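Local coordinates for catechol 2,3-dioxygenase (Rhodococcus sp., PDB 2WL9), which probably catalyses the extradiol, iron-dependent opening of the catechol ring by dioxygen during breakdown of aromatic hydrocarbons, at residues 171-177 against 275-281; 223-227 against 249-253; 6-12 against 48-53; 59-63 against 207-211; 70-75 against 117-121. All coordinates share one frame; numbering follows the deposited sequence.

Contact 1: 171-177 against 275-281; sequences GAVEYKF and QEHYLRD
Glu174 and Lys176 hold Tyr278 between them through the main chain, a single bridge in which Tyr278 N donates to Glu174 O (2.8 Å) and Lys176 N to Tyr278 O (3.1 Å), while the two segments run in directions 37° apart. Tyr175, the residue bridged to Tyr278, carries the side-chain contact. CB of Tyr278 lies over one face of the Tyr175 ring, 4.3 Å from the centroid, a CH-pi contact; the two aromatic rings meet obliquely, planes 54° apart. Tyr175 OH makes a weak 2.8 Å hydrogen bond to Asp281 OD1 and is also bonded to Ser245 N, as suits a buried phenol. The bridge fastens the loop just after strand 170-173, in the glyoxalase-type half of the chain, to the loop leading to strand 283-284. The side chain of Tyr175 is about 9 Å from the bound iron. Gln275 bends at chi2 (59°), bringing CD to 3.6 Å from Ala172 CB and NE2 weakly onto Val173 O. Glu174 OE2 reaches Glu276 N through a water, whereas its OE1 is held by Asn246 and His196. Lys176 CD lies 3.8 Å from His277 CD2, and His277 ND1 bonds Gly121 O of a second subunit.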
# COMPACT_ATOMS: atom_id res chain seq x y z
N GLY C 171 16.84 -28.65 -1.25
CA GLY C 171 16.59 -28.86 -2.67
C GLY C 171 16.55 -30.32 -3.06
O GLY C 171 16.42 -31.20 -2.20
N ALA C 172 16.65 -30.55 -4.36
CA ALA C 172 16.55 -31.89 -4.94
C ALA C 172 16.76 -31.77 -6.44
O ALA C 172 17.16 -30.71 -6.94
CB ALA C 172 15.18 -32.50 -4.64
N VAL C 173 16.47 -32.85 -7.15
CA VAL C 173 16.53 -32.87 -8.61
C VAL C 173 15.55 -31.86 -9.20
O VAL C 173 14.40 -31.80 -8.78
CB VAL C 173 16.22 -34.28 -9.14
CG1 VAL C 173 16.09 -34.26 -10.67
CG2 VAL C 173 17.29 -35.27 -8.69
N GLU C 174 16.00 -31.06 -10.17
CA GLU C 174 15.08 -30.11 -10.81
C GLU C 174 14.90 -30.34 -12.30
O GLU C 174 13.99 -29.79 -12.90
CB GLU C 174 15.49 -28.67 -10.51
CG GLU C 174 15.17 -28.25 -9.09
CD GLU C 174 15.33 -26.76 -8.86
OE1 GLU C 174 15.97 -26.09 -9.68
OE2 GLU C 174 14.81 -26.27 -7.83
N TYR C 175 15.77 -31.16 -12.89
CA TYR C 175 15.64 -31.51 -14.29
C TYR C 175 15.80 -33.00 -14.49
O TYR C 175 16.44 -33.66 -13.69
CB TYR C 175 16.71 -30.79 -15.11
CG TYR C 175 16.37 -29.39 -15.52
CD1 TYR C 175 15.83 -29.13 -16.77
CD2 TYR C 175 16.61 -28.31 -14.67
CE1 TYR C 175 15.52 -27.83 -17.17
CE2 TYR C 175 16.30 -27.01 -15.06
CZ TYR C 175 15.76 -26.78 -16.31
OH TYR C 175 15.46 -25.50 -16.71
N LYS C 176 15.18 -33.51 -15.55
CA LYS C 176 15.47 -34.85 -16.06
C LYS C 176 15.82 -34.76 -17.55
O LYS C 176 15.00 -34.30 -18.35
CB LYS C 176 14.28 -35.79 -15.84
CG LYS C 176 14.01 -36.14 -14.38
CD LYS C 176 12.65 -36.79 -14.18
CE LYS C 176 12.61 -38.21 -14.68
NZ LYS C 176 11.24 -38.80 -14.54
N PHE C 177 17.04 -35.16 -17.90
CA PHE C 177 17.50 -35.17 -19.29
C PHE C 177 17.72 -36.59 -19.78
O PHE C 177 18.19 -37.44 -19.03
CB PHE C 177 18.81 -34.40 -19.44
CG PHE C 177 18.76 -32.98 -18.95
CD1 PHE C 177 18.03 -32.01 -19.63
CD2 PHE C 177 19.47 -32.61 -17.82
CE1 PHE C 177 17.99 -30.69 -19.18
CE2 PHE C 177 19.45 -31.29 -17.36
CZ PHE C 177 18.71 -30.34 -18.04
N GLN C 275 9.08 -28.40 -4.02
CA GLN C 275 9.94 -28.95 -5.06
C GLN C 275 9.19 -29.16 -6.38
O GLN C 275 8.08 -29.68 -6.39
CB GLN C 275 10.55 -30.27 -4.58
CG GLN C 275 11.70 -30.81 -5.41
CD GLN C 275 12.86 -29.84 -5.49
OE1 GLN C 275 13.25 -29.20 -4.51
NE2 GLN C 275 13.44 -29.74 -6.69
N GLU C 276 9.83 -28.74 -7.48
CA GLU C 276 9.30 -28.88 -8.84
C GLU C 276 10.40 -29.47 -9.72
O GLU C 276 11.58 -29.34 -9.40
CB GLU C 276 8.92 -27.51 -9.41
CG GLU C 276 7.64 -26.88 -8.87
CD GLU C 276 7.38 -25.47 -9.42
OE1 GLU C 276 8.06 -25.03 -10.38
OE2 GLU C 276 6.48 -24.79 -8.90
N HIS C 277 10.02 -30.10 -10.83
CA HIS C 277 11.03 -30.48 -11.82
C HIS C 277 10.57 -30.21 -13.26
O HIS C 277 9.39 -30.01 -13.52
CB HIS C 277 11.54 -31.93 -11.63
CG HIS C 277 10.66 -32.98 -12.24
ND1 HIS C 277 9.60 -33.55 -11.57
CD2 HIS C 277 10.71 -33.59 -13.44
CE1 HIS C 277 9.02 -34.45 -12.34
NE2 HIS C 277 9.68 -34.50 -13.49
N TYR C 278 11.54 -30.18 -14.18
CA TYR C 278 11.30 -29.75 -15.55
C TYR C 278 11.99 -30.70 -16.53
O TYR C 278 12.88 -31.45 -16.14
CB TYR C 278 11.81 -28.31 -15.74
CG TYR C 278 11.46 -27.42 -14.57
CD1 TYR C 278 12.37 -27.20 -13.54
CD2 TYR C 278 10.20 -26.82 -14.48
CE1 TYR C 278 12.04 -26.40 -12.44
CE2 TYR C 278 9.87 -26.01 -13.39
CZ TYR C 278 10.80 -25.81 -12.38
OH TYR C 278 10.48 -25.02 -11.29
N LEU C 279 11.57 -30.66 -17.79
CA LEU C 279 12.20 -31.51 -18.79
C LEU C 279 13.00 -30.69 -19.80
O LEU C 279 13.81 -31.24 -20.56
CB LEU C 279 11.18 -32.40 -19.49
CG LEU C 279 10.33 -33.36 -18.66
CD1 LEU C 279 9.46 -34.18 -19.59
CD2 LEU C 279 11.18 -34.29 -17.78
N ARG C 280 12.79 -29.38 -19.78
CA ARG C 280 13.47 -28.46 -20.70
C ARG C 280 13.44 -27.01 -20.22
O ARG C 280 12.79 -26.70 -19.22
CB ARG C 280 12.88 -28.56 -22.11
CG ARG C 280 11.43 -28.11 -22.24
CD ARG C 280 11.09 -27.81 -23.69
NE ARG C 280 11.34 -26.41 -24.01
CZ ARG C 280 11.16 -25.87 -25.22
NH1 ARG C 280 10.75 -26.62 -26.24
NH2 ARG C 280 11.40 -24.57 -25.40
N ASP C 281 14.15 -26.15 -20.94
CA ASP C 281 14.22 -24.70 -20.70
C ASP C 281 13.07 -23.99 -21.41
O ASP C 281 12.38 -24.58 -22.25
CB ASP C 281 15.54 -24.15 -21.24
CG ASP C 281 16.72 -24.39 -20.32
OD1 ASP C 281 16.58 -25.06 -19.27
OD2 ASP C 281 17.81 -23.87 -20.66
O HOH W 1 11.90 -26.41 -7.24

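Contact 2: 223-227 against 249-253; sequences LGYAH and ALTFY
His227 turns an imidazole edge to the face of the Phe252 phenyl ring, an edge-to-face pair with centroids 5.1 Å apart and planes at 72°. His227 CD2 stands 4.0 Å above the centre of that ring. Leu223 meets the same ring differently: its CD1 comes in at the edge, near the ring plane, 3.7 Å from Phe252 CE2, and the two side chains run antiparallel past one another. Phe252 reaches the helix with CG between its backbone N and carbonyl carbon (chi1 69°), and CZ ends 3.7 Å from His227 CA. A broad flat ring suits this place because it can meet a leucine and a histidine one turn apart. The other branch of Leu223, CD2, packs on Leu250 at CD2. Helix 220-232 lies against strand 250-255, their local axes 10.2 Å apart and inclined by 18°. Pro264 of strand 261-266 touches Leu223 and Phe252, Tyr217 of strand 210-217 touches Leu223 and Ala226, and Tyr253, which follows Phe252 in strand 250-255, is an iron-site residue.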
# COMPACT_ATOMS: atom_id res chain seq x y z
N LEU C 223 22.90 -6.22 -18.18
CA LEU C 223 23.07 -7.50 -18.87
C LEU C 223 23.32 -7.26 -20.35
O LEU C 223 24.22 -7.87 -20.94
CB LEU C 223 21.85 -8.39 -18.66
CG LEU C 223 21.84 -9.76 -19.34
CD1 LEU C 223 22.93 -10.68 -18.80
CD2 LEU C 223 20.47 -10.41 -19.19
N GLY C 224 22.54 -6.36 -20.95
CA GLY C 224 22.70 -5.97 -22.35
C GLY C 224 24.07 -5.38 -22.63
O GLY C 224 24.70 -5.71 -23.63
N TYR C 225 24.52 -4.51 -21.73
CA TYR C 225 25.85 -3.90 -21.78
C TYR C 225 26.95 -4.97 -21.74
O TYR C 225 27.85 -4.96 -22.59
CB TYR C 225 25.99 -2.92 -20.62
CG TYR C 225 27.22 -2.03 -20.63
CD1 TYR C 225 27.10 -0.66 -20.86
CD2 TYR C 225 28.49 -2.54 -20.36
CE1 TYR C 225 28.20 0.18 -20.85
CE2 TYR C 225 29.61 -1.71 -20.35
CZ TYR C 225 29.45 -0.35 -20.60
OH TYR C 225 30.55 0.48 -20.60
N ALA C 226 26.88 -5.87 -20.77
CA ALA C 226 27.85 -6.96 -20.63
C ALA C 226 27.82 -7.92 -21.83
O ALA C 226 28.87 -8.33 -22.33
CB ALA C 226 27.63 -7.72 -19.32
N HIS C 227 26.62 -8.25 -22.29
CA HIS C 227 26.45 -9.13 -23.46
C HIS C 227 27.05 -8.51 -24.72
O HIS C 227 27.71 -9.21 -25.51
CB HIS C 227 24.97 -9.47 -23.69
CG HIS C 227 24.71 -10.33 -24.89
ND1 HIS C 227 24.09 -9.86 -26.03
CD2 HIS C 227 24.99 -11.63 -25.13
CE1 HIS C 227 23.99 -10.83 -26.91
NE2 HIS C 227 24.52 -11.92 -26.40
N ALA C 249 15.39 -16.99 -14.96
CA ALA C 249 16.30 -15.86 -15.13
C ALA C 249 16.73 -15.70 -16.59
O ALA C 249 16.93 -16.69 -17.28
CB ALA C 249 17.51 -16.04 -14.25
N LEU C 250 16.87 -14.46 -17.04
CA LEU C 250 17.39 -14.19 -18.39
C LEU C 250 18.91 -14.14 -18.35
O LEU C 250 19.48 -13.21 -17.78
CB LEU C 250 16.83 -12.88 -18.94
CG LEU C 250 17.00 -12.66 -20.45
CD1 LEU C 250 16.19 -13.68 -21.23
CD2 LEU C 250 16.58 -11.25 -20.82
N THR C 251 19.56 -15.14 -18.94
CA THR C 251 21.02 -15.31 -18.78
C THR C 251 21.71 -15.82 -20.03
O THR C 251 21.08 -16.42 -20.90
CB THR C 251 21.37 -16.31 -17.65
OG1 THR C 251 21.21 -17.66 -18.13
CG2 THR C 251 20.54 -16.11 -16.38
N PHE C 252 23.02 -15.58 -20.13
CA PHE C 252 23.85 -16.28 -21.10
C PHE C 252 25.07 -16.85 -20.39
O PHE C 252 25.36 -16.48 -19.25
CB PHE C 252 24.22 -15.37 -22.28
CG PHE C 252 25.16 -14.25 -21.93
CD1 PHE C 252 26.51 -14.35 -22.23
CD2 PHE C 252 24.69 -13.08 -21.33
CE1 PHE C 252 27.39 -13.32 -21.92
CE2 PHE C 252 25.56 -12.04 -21.02
CZ PHE C 252 26.92 -12.17 -21.32
N TYR C 253 25.77 -17.79 -21.04
CA TYR C 253 26.95 -18.43 -20.48
C TYR C 253 28.15 -18.15 -21.37
O TYR C 253 28.12 -18.48 -22.57
CB TYR C 253 26.75 -19.95 -20.40
CG TYR C 253 25.76 -20.45 -19.38
CD1 TYR C 253 26.20 -21.09 -18.22
CD2 TYR C 253 24.38 -20.32 -19.58
CE1 TYR C 253 25.30 -21.58 -17.27
CE2 TYR C 253 23.46 -20.81 -18.63
CZ TYR C 253 23.94 -21.45 -17.48
OH TYR C 253 23.07 -21.94 -16.53

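Contact 3: 6-12 against 48-53; sequences ELGYLGL and WHHRIV
Gly8 O is gripped by two nitrogens of Arg51, NE at 2.9 Å and NH2 at 3.0 Å, with the oxygen near the guanidinium plane. This clamp sits beside a parallel pairing of strands 6-14 and 52-56 in the mixed sheet of the N-terminal, vicinal-oxygen-chelate-type half, where Gly8 and Tyr9 form a classic beta bulge opposite Gly66. Bends at chi2 and chi3 (-40° and -68°) fold the arginine back to the carbonyl, and NH2 also makes a salt bridge to Glu6 OE1 at 2.9 Å. Glu6 OE2 pairs with Arg68 and Arg51 NH1 with Asp46, so these buried charges are matched. The indole of Trp48 covers one guanidinium face, with NH1 3.4 Å above its ring plane, and CZ3 lies against Gly8; glycine suits this position because a CB there would be tight against that ring. Further along, Leu10 takes Val53 N on its O and gives its own N to Arg51 O. Leu12 N bonds Val53 O, and its CD2 packs 3.8 Å from Ile52 CG2.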
# COMPACT_ATOMS: atom_id res chain seq x y z
N GLU C 6 23.73 -17.96 3.06
CA GLU C 6 24.07 -17.53 1.69
C GLU C 6 25.45 -18.03 1.25
O GLU C 6 26.30 -18.36 2.09
CB GLU C 6 24.07 -15.99 1.56
CG GLU C 6 25.01 -15.28 2.55
CD GLU C 6 25.09 -13.77 2.34
OE1 GLU C 6 25.68 -13.33 1.33
OE2 GLU C 6 24.59 -13.02 3.19
N LEU C 7 25.66 -18.06 -0.06
CA LEU C 7 26.99 -18.24 -0.62
C LEU C 7 27.72 -16.90 -0.52
O LEU C 7 27.46 -15.99 -1.30
CB LEU C 7 26.88 -18.68 -2.07
CG LEU C 7 28.16 -19.01 -2.82
CD1 LEU C 7 28.89 -20.18 -2.19
CD2 LEU C 7 27.83 -19.31 -4.28
N GLY C 8 28.61 -16.78 0.45
CA GLY C 8 29.23 -15.49 0.78
C GLY C 8 30.37 -15.09 -0.14
O GLY C 8 30.41 -13.95 -0.62
N TYR C 9 31.29 -16.02 -0.37
CA TYR C 9 32.47 -15.74 -1.21
C TYR C 9 32.99 -16.97 -1.93
O TYR C 9 32.61 -18.10 -1.63
CB TYR C 9 33.60 -15.08 -0.40
CG TYR C 9 34.15 -15.88 0.77
CD1 TYR C 9 33.90 -15.47 2.08
CD2 TYR C 9 34.94 -17.02 0.57
CE1 TYR C 9 34.41 -16.18 3.17
CE2 TYR C 9 35.45 -17.74 1.65
CZ TYR C 9 35.18 -17.32 2.94
OH TYR C 9 35.67 -18.01 4.02
N LEU C 10 33.86 -16.72 -2.91
CA LEU C 10 34.61 -17.76 -3.59
C LEU C 10 36.08 -17.34 -3.65
O LEU C 10 36.39 -16.18 -3.90
CB LEU C 10 34.12 -17.95 -5.03
CG LEU C 10 32.73 -18.52 -5.30
CD1 LEU C 10 32.42 -18.39 -6.78
CD2 LEU C 10 32.66 -19.99 -4.86
N GLY C 11 36.96 -18.29 -3.38
CA GLY C 11 38.38 -18.11 -3.63
C GLY C 11 38.69 -18.85 -4.92
O GLY C 11 38.24 -19.98 -5.11
N LEU C 12 39.43 -18.19 -5.80
CA LEU C 12 39.75 -18.73 -7.10
C LEU C 12 41.27 -18.74 -7.30
O LEU C 12 41.96 -17.82 -6.86
CB LEU C 12 39.11 -17.86 -8.19
CG LEU C 12 37.74 -18.14 -8.83
CD1 LEU C 12 36.69 -18.73 -7.89
CD2 LEU C 12 37.21 -16.89 -9.55
N TRP C 48 30.27 -5.34 0.86
CA TRP C 48 31.32 -6.21 1.40
C TRP C 48 32.67 -5.86 0.81
O TRP C 48 32.77 -5.50 -0.36
CB TRP C 48 31.04 -7.68 1.07
CG TRP C 48 29.88 -8.32 1.77
CD1 TRP C 48 28.71 -7.73 2.20
CD2 TRP C 48 29.75 -9.72 2.07
NE1 TRP C 48 27.89 -8.67 2.78
CE2 TRP C 48 28.50 -9.90 2.71
CE3 TRP C 48 30.58 -10.83 1.88
CZ2 TRP C 48 28.05 -11.16 3.14
CZ3 TRP C 48 30.14 -12.08 2.32
CH2 TRP C 48 28.89 -12.23 2.94
N HIS C 49 33.72 -5.96 1.63
CA HIS C 49 35.08 -5.78 1.14
C HIS C 49 35.26 -6.52 -0.19
O HIS C 49 35.81 -5.96 -1.15
CB HIS C 49 36.09 -6.27 2.18
CG HIS C 49 37.50 -6.28 1.68
ND1 HIS C 49 38.11 -7.41 1.17
CD2 HIS C 49 38.43 -5.29 1.60
CE1 HIS C 49 39.34 -7.12 0.80
NE2 HIS C 49 39.56 -5.85 1.06
N HIS C 50 34.78 -7.76 -0.25
CA HIS C 50 34.86 -8.57 -1.47
C HIS C 50 33.87 -9.74 -1.50
O HIS C 50 33.40 -10.19 -0.44
CB HIS C 50 36.28 -9.14 -1.64
CG HIS C 50 36.62 -10.20 -0.64
ND1 HIS C 50 37.08 -9.91 0.62
CD2 HIS C 50 36.55 -11.55 -0.71
CE1 HIS C 50 37.28 -11.03 1.29
NE2 HIS C 50 36.96 -12.04 0.50
N ARG C 51 33.58 -10.23 -2.71
CA ARG C 51 32.85 -11.49 -2.87
C ARG C 51 33.76 -12.59 -3.43
O ARG C 51 33.46 -13.78 -3.29
CB ARG C 51 31.62 -11.33 -3.78
CG ARG C 51 30.57 -10.25 -3.39
CD ARG C 51 30.27 -10.13 -1.90
NE ARG C 51 29.58 -11.29 -1.34
CZ ARG C 51 28.37 -11.28 -0.77
NH1 ARG C 51 27.66 -10.17 -0.64
NH2 ARG C 51 27.88 -12.41 -0.29
N ILE C 52 34.83 -12.19 -4.10
CA ILE C 52 35.74 -13.14 -4.74
C ILE C 52 37.19 -12.75 -4.46
O ILE C 52 37.56 -11.58 -4.55
CB ILE C 52 35.50 -13.25 -6.29
CG1 ILE C 52 34.03 -13.55 -6.60
CG2 ILE C 52 36.38 -14.35 -6.91
CD1 ILE C 52 33.65 -13.44 -8.09
N VAL C 53 38.00 -13.76 -4.13
CA VAL C 53 39.45 -13.60 -3.98
C VAL C 53 40.12 -14.28 -5.15
O VAL C 53 39.84 -15.44 -5.43
CB VAL C 53 39.98 -14.24 -2.67
CG1 VAL C 53 41.41 -13.79 -2.40
CG2 VAL C 53 39.11 -13.87 -1.50

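Contact 4: 59-63 against 207-211; sequences SDDLA and DKRIN
Asp61 turns its carboxylate to the backbone of Arg209, whose N lies 3.0 Å from Asp61 OD2 in a nearly straight bond (167°) that uses the syn lone pair. The same N makes a weaker bond to Asp61 OD1, and OD1 also accepts from Leu62 N at 2.7 Å, from the anti side and 23° out of the carboxylate plane. These bonds restrain rotation of the carboxylate, whose chi1 of -149° is well short of fully anti. Aspartate suits the place, since its short chain can serve a neighbouring backbone N-H and one across the contact together.

Arg209 then runs extended from CG to NE, crossing Leu62 at about a right angle. This reach sets NH1 3.0 Å from Leu62 O, which lies close to the guanidinium plane. Lys208 is extended until a bend at chi4: its CB rests against Asp61 OD2, CE comes 3.1 Å from Asp60 O, and the bend turns NZ aside, 6.3 Å from Asp61 OD2.

Leu62 CB meets Ile210 CG2 at 3.9 Å, and Leu62 touches Leu10 while Ile210 touches Ile150, branched apolar chains that fill the space between sheets. The contact joins the start of strand 61-68 to the loop entering strand 210-217 and its first residue, Ile210, an interface between the two halves of a two-domain type I extradiol dioxygenase.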
# COMPACT_ATOMS: atom_id res chain seq x y z
N SER C 59 47.34 -21.75 -11.21
CA SER C 59 46.25 -22.69 -11.51
C SER C 59 45.06 -21.90 -12.08
O SER C 59 45.07 -20.68 -12.08
CB SER C 59 45.86 -23.46 -10.25
OG SER C 59 44.70 -24.24 -10.45
N ASP C 60 44.05 -22.60 -12.59
CA ASP C 60 42.85 -21.94 -13.11
C ASP C 60 41.59 -22.70 -12.72
O ASP C 60 40.94 -23.33 -13.56
CB ASP C 60 42.94 -21.76 -14.62
CG ASP C 60 43.77 -20.55 -15.01
OD1 ASP C 60 43.44 -19.43 -14.57
OD2 ASP C 60 44.76 -20.73 -15.74
N ASP C 61 41.25 -22.62 -11.44
CA ASP C 61 40.14 -23.37 -10.90
C ASP C 61 39.63 -22.72 -9.61
O ASP C 61 40.14 -21.69 -9.16
CB ASP C 61 40.57 -24.83 -10.63
CG ASP C 61 39.43 -25.83 -10.79
OD1 ASP C 61 38.24 -25.46 -10.59
OD2 ASP C 61 39.73 -27.00 -11.11
N LEU C 62 38.61 -23.34 -9.04
CA LEU C 62 38.09 -22.94 -7.74
C LEU C 62 39.09 -23.34 -6.65
O LEU C 62 39.63 -24.45 -6.69
CB LEU C 62 36.76 -23.64 -7.50
CG LEU C 62 36.00 -23.49 -6.19
CD1 LEU C 62 35.37 -22.12 -6.07
CD2 LEU C 62 34.93 -24.56 -6.16
N ALA C 63 39.34 -22.43 -5.71
CA ALA C 63 40.21 -22.68 -4.55
C ALA C 63 39.42 -23.01 -3.28
O ALA C 63 39.78 -23.93 -2.54
CB ALA C 63 41.15 -21.48 -4.32
N ASP C 207 36.06 -31.48 -15.79
CA ASP C 207 37.52 -31.50 -15.67
C ASP C 207 38.06 -30.46 -14.68
O ASP C 207 39.25 -30.45 -14.36
CB ASP C 207 38.21 -31.42 -17.05
CG ASP C 207 38.03 -30.07 -17.73
OD1 ASP C 207 37.24 -29.22 -17.25
OD2 ASP C 207 38.70 -29.86 -18.77
N LYS C 208 37.17 -29.60 -14.19
CA LYS C 208 37.52 -28.62 -13.16
C LYS C 208 36.57 -28.75 -11.97
O LYS C 208 35.53 -29.39 -12.08
CB LYS C 208 37.51 -27.20 -13.74
CG LYS C 208 38.68 -26.92 -14.71
CD LYS C 208 38.78 -25.44 -15.07
CE LYS C 208 40.07 -25.15 -15.85
NZ LYS C 208 40.06 -25.69 -17.24
N ARG C 209 36.95 -28.16 -10.83
CA ARG C 209 36.09 -28.16 -9.63
C ARG C 209 34.78 -27.42 -9.86
O ARG C 209 33.77 -27.72 -9.23
CB ARG C 209 36.81 -27.52 -8.44
CG ARG C 209 37.80 -28.41 -7.73
CD ARG C 209 38.46 -27.64 -6.60
NE ARG C 209 39.37 -28.50 -5.83
CZ ARG C 209 40.43 -28.06 -5.16
NH1 ARG C 209 40.74 -26.76 -5.17
NH2 ARG C 209 41.19 -28.92 -4.50
N ILE C 210 34.83 -26.43 -10.76
CA ILE C 210 33.69 -25.54 -11.00
C ILE C 210 33.33 -25.52 -12.49
O ILE C 210 34.22 -25.50 -13.36
CB ILE C 210 33.98 -24.11 -10.43
CG1 ILE C 210 32.76 -23.18 -10.55
CG2 ILE C 210 35.22 -23.49 -11.08
CD1 ILE C 210 32.76 -22.05 -9.50
N ASN C 211 32.03 -25.56 -12.78
CA ASN C 211 31.57 -25.42 -14.15
C ASN C 211 31.23 -23.97 -14.47
O ASN C 211 31.72 -23.42 -15.45
CB ASN C 211 30.36 -26.31 -14.43
CG ASN C 211 29.76 -26.06 -15.80
OD1 ASN C 211 30.35 -26.42 -16.82
ND2 ASN C 211 28.60 -25.43 -15.83

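Contact 5: 70-75 against 117-121; sequences AGPVEL and EIFYG
A chi1 of 74° sets CG of Tyr120 between its backbone N and carbonyl carbon and swings the ring over Gly71 and Pro72, while Leu75, with CG opposite its own N (chi1 -175°), sends both methyls toward strand 115-120. Here the first turn of helix 72-84 packs on a strand of the N-terminal sheet, in the vicinal oxygen chelate half of the chain.

The phenol ring lies flat against the peptide that opens the helix: Pro72 N stands 3.6 Å above the plane over the ring centre, and Gly71 C lies over the same face nearer the rim. Pro72 CD adds a CH-pi contact, 3.8 Å from the centroid and 17° off the normal. Proline suits the first turn because an N-H there has no acceptor a turn earlier in the helix, so its lack of one costs nothing, and it offers a rigid apolar surface. Gly71 is the N-cap, and its extended backbone would bring a CB into conflict with Pro72 CD; its O accepts from Leu75 N.

Leu75 divides its two branches. CD2 meets the Tyr120 ring at its edge, 3.9 Å from CD2 of that ring, so the tyrosine is touched on a face by the helix start and at its rim one turn later. Pro72 also packs on Arg165, and Tyr120 on Gln275, of a neighbouring subunit. The other branch of Leu75, CD1, rests 3.9 Å from Ile118 CG2 and 3.5 Å from Ile118 O.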
# COMPACT_ATOMS: atom_id res chain seq x y z
N ALA C 70 24.76 -16.77 10.37
CA ALA C 70 24.38 -15.50 10.99
C ALA C 70 25.35 -15.00 12.07
O ALA C 70 25.50 -13.79 12.24
CB ALA C 70 22.96 -15.59 11.56
N GLY C 71 25.98 -15.91 12.80
CA GLY C 71 26.82 -15.52 13.92
C GLY C 71 27.58 -16.68 14.55
O GLY C 71 27.45 -17.82 14.12
N PRO C 72 28.38 -16.38 15.60
CA PRO C 72 29.23 -17.36 16.27
C PRO C 72 28.48 -18.52 16.91
O PRO C 72 28.99 -19.64 16.95
CB PRO C 72 29.95 -16.52 17.34
CG PRO C 72 29.09 -15.32 17.53
CD PRO C 72 28.51 -15.04 16.20
N VAL C 73 27.27 -18.26 17.43
CA VAL C 73 26.45 -19.31 18.04
C VAL C 73 26.00 -20.30 16.97
O VAL C 73 26.10 -21.52 17.16
CB VAL C 73 25.20 -18.75 18.78
CG1 VAL C 73 24.42 -19.88 19.45
CG2 VAL C 73 25.63 -17.72 19.83
N GLU C 74 25.52 -19.77 15.84
CA GLU C 74 25.15 -20.57 14.67
C GLU C 74 26.33 -21.37 14.11
O GLU C 74 26.17 -22.52 13.68
CB GLU C 74 24.55 -19.68 13.57
CG GLU C 74 23.20 -19.03 13.92
CD GLU C 74 23.33 -17.77 14.77
OE1 GLU C 74 24.46 -17.35 15.09
OE2 GLU C 74 22.28 -17.19 15.12
N LEU C 75 27.52 -20.81 14.10
CA LEU C 75 28.69 -21.53 13.64
C LEU C 75 29.01 -22.71 14.54
O LEU C 75 29.30 -23.78 14.11
CB LEU C 75 29.89 -20.61 13.48
CG LEU C 75 31.18 -21.19 12.89
CD1 LEU C 75 31.05 -21.76 11.55
CD2 LEU C 75 32.31 -20.34 13.02
N GLU C 117 34.15 -23.72 3.17
CA GLU C 117 34.32 -22.93 4.39
C GLU C 117 32.99 -22.41 4.91
O GLU C 117 32.10 -22.10 4.13
CB GLU C 117 35.29 -21.77 4.15
CG GLU C 117 36.55 -22.18 3.40
CD GLU C 117 37.66 -21.14 3.43
OE1 GLU C 117 37.36 -19.95 3.65
OE2 GLU C 117 38.84 -21.52 3.24
N ILE C 118 32.85 -22.37 6.24
CA ILE C 118 31.65 -21.82 6.87
C ILE C 118 32.06 -20.71 7.85
O ILE C 118 32.89 -20.92 8.74
CB ILE C 118 30.78 -22.90 7.55
CG1 ILE C 118 30.52 -24.07 6.60
CG2 ILE C 118 29.45 -22.30 7.98
CD1 ILE C 118 30.35 -25.39 7.30
N PHE C 119 31.47 -19.53 7.68
CA PHE C 119 31.96 -18.33 8.35
C PHE C 119 30.82 -17.41 8.77
O PHE C 119 29.70 -17.53 8.27
CB PHE C 119 32.88 -17.56 7.39
CG PHE C 119 32.13 -16.80 6.32
CD1 PHE C 119 31.82 -15.45 6.49
CD2 PHE C 119 31.75 -17.43 5.14
CE1 PHE C 119 31.14 -14.73 5.49
CE2 PHE C 119 31.07 -16.73 4.13
CZ PHE C 119 30.77 -15.37 4.31
N TYR C 120 31.15 -16.48 9.66
CA TYR C 120 30.25 -15.37 10.02
C TYR C 120 31.05 -14.06 10.09
O TYR C 120 32.27 -14.08 10.25
CB TYR C 120 29.55 -15.62 11.37
CG TYR C 120 30.45 -15.47 12.58
CD1 TYR C 120 30.60 -14.23 13.22
CD2 TYR C 120 31.18 -16.56 13.08
CE1 TYR C 120 31.44 -14.08 14.31
CE2 TYR C 120 32.02 -16.42 14.18
CZ TYR C 120 32.15 -15.18 14.78
OH TYR C 120 32.98 -15.04 15.86
N GLY C 121 30.35 -12.94 10.00
CA GLY C 121 30.96 -11.62 10.15
C GLY C 121 31.87 -11.19 9.01
O GLY C 121 33.08 -10.98 9.22

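Overall arrangement
Contacts 3 and 5 share the N-terminal sheet and touch, Tyr9 OH reaching Glu117 OE1 at 2.6 Å and Tyr9 packing on Phe119. Contact 4 adjoins contact 3 through Gly11 O and Ala63 N, 2.7 Å apart, and joins this half to the iron-bearing half, where contacts 1 and 2 lie about 23 Å apart between centres. Contacts 2 and 3 are buried, yet contact 2 rests on van der Waals and ring packing, contact 3 on strand pairing and matched charges. Contacts 1, 4 and 5 are partly buried: contacts 1 and 5 meet neighbouring subunits, whereas no other chain touches contact 4. Contacts 2 and 5 each set a helix on a strand, at opposite sides of the chain's centre.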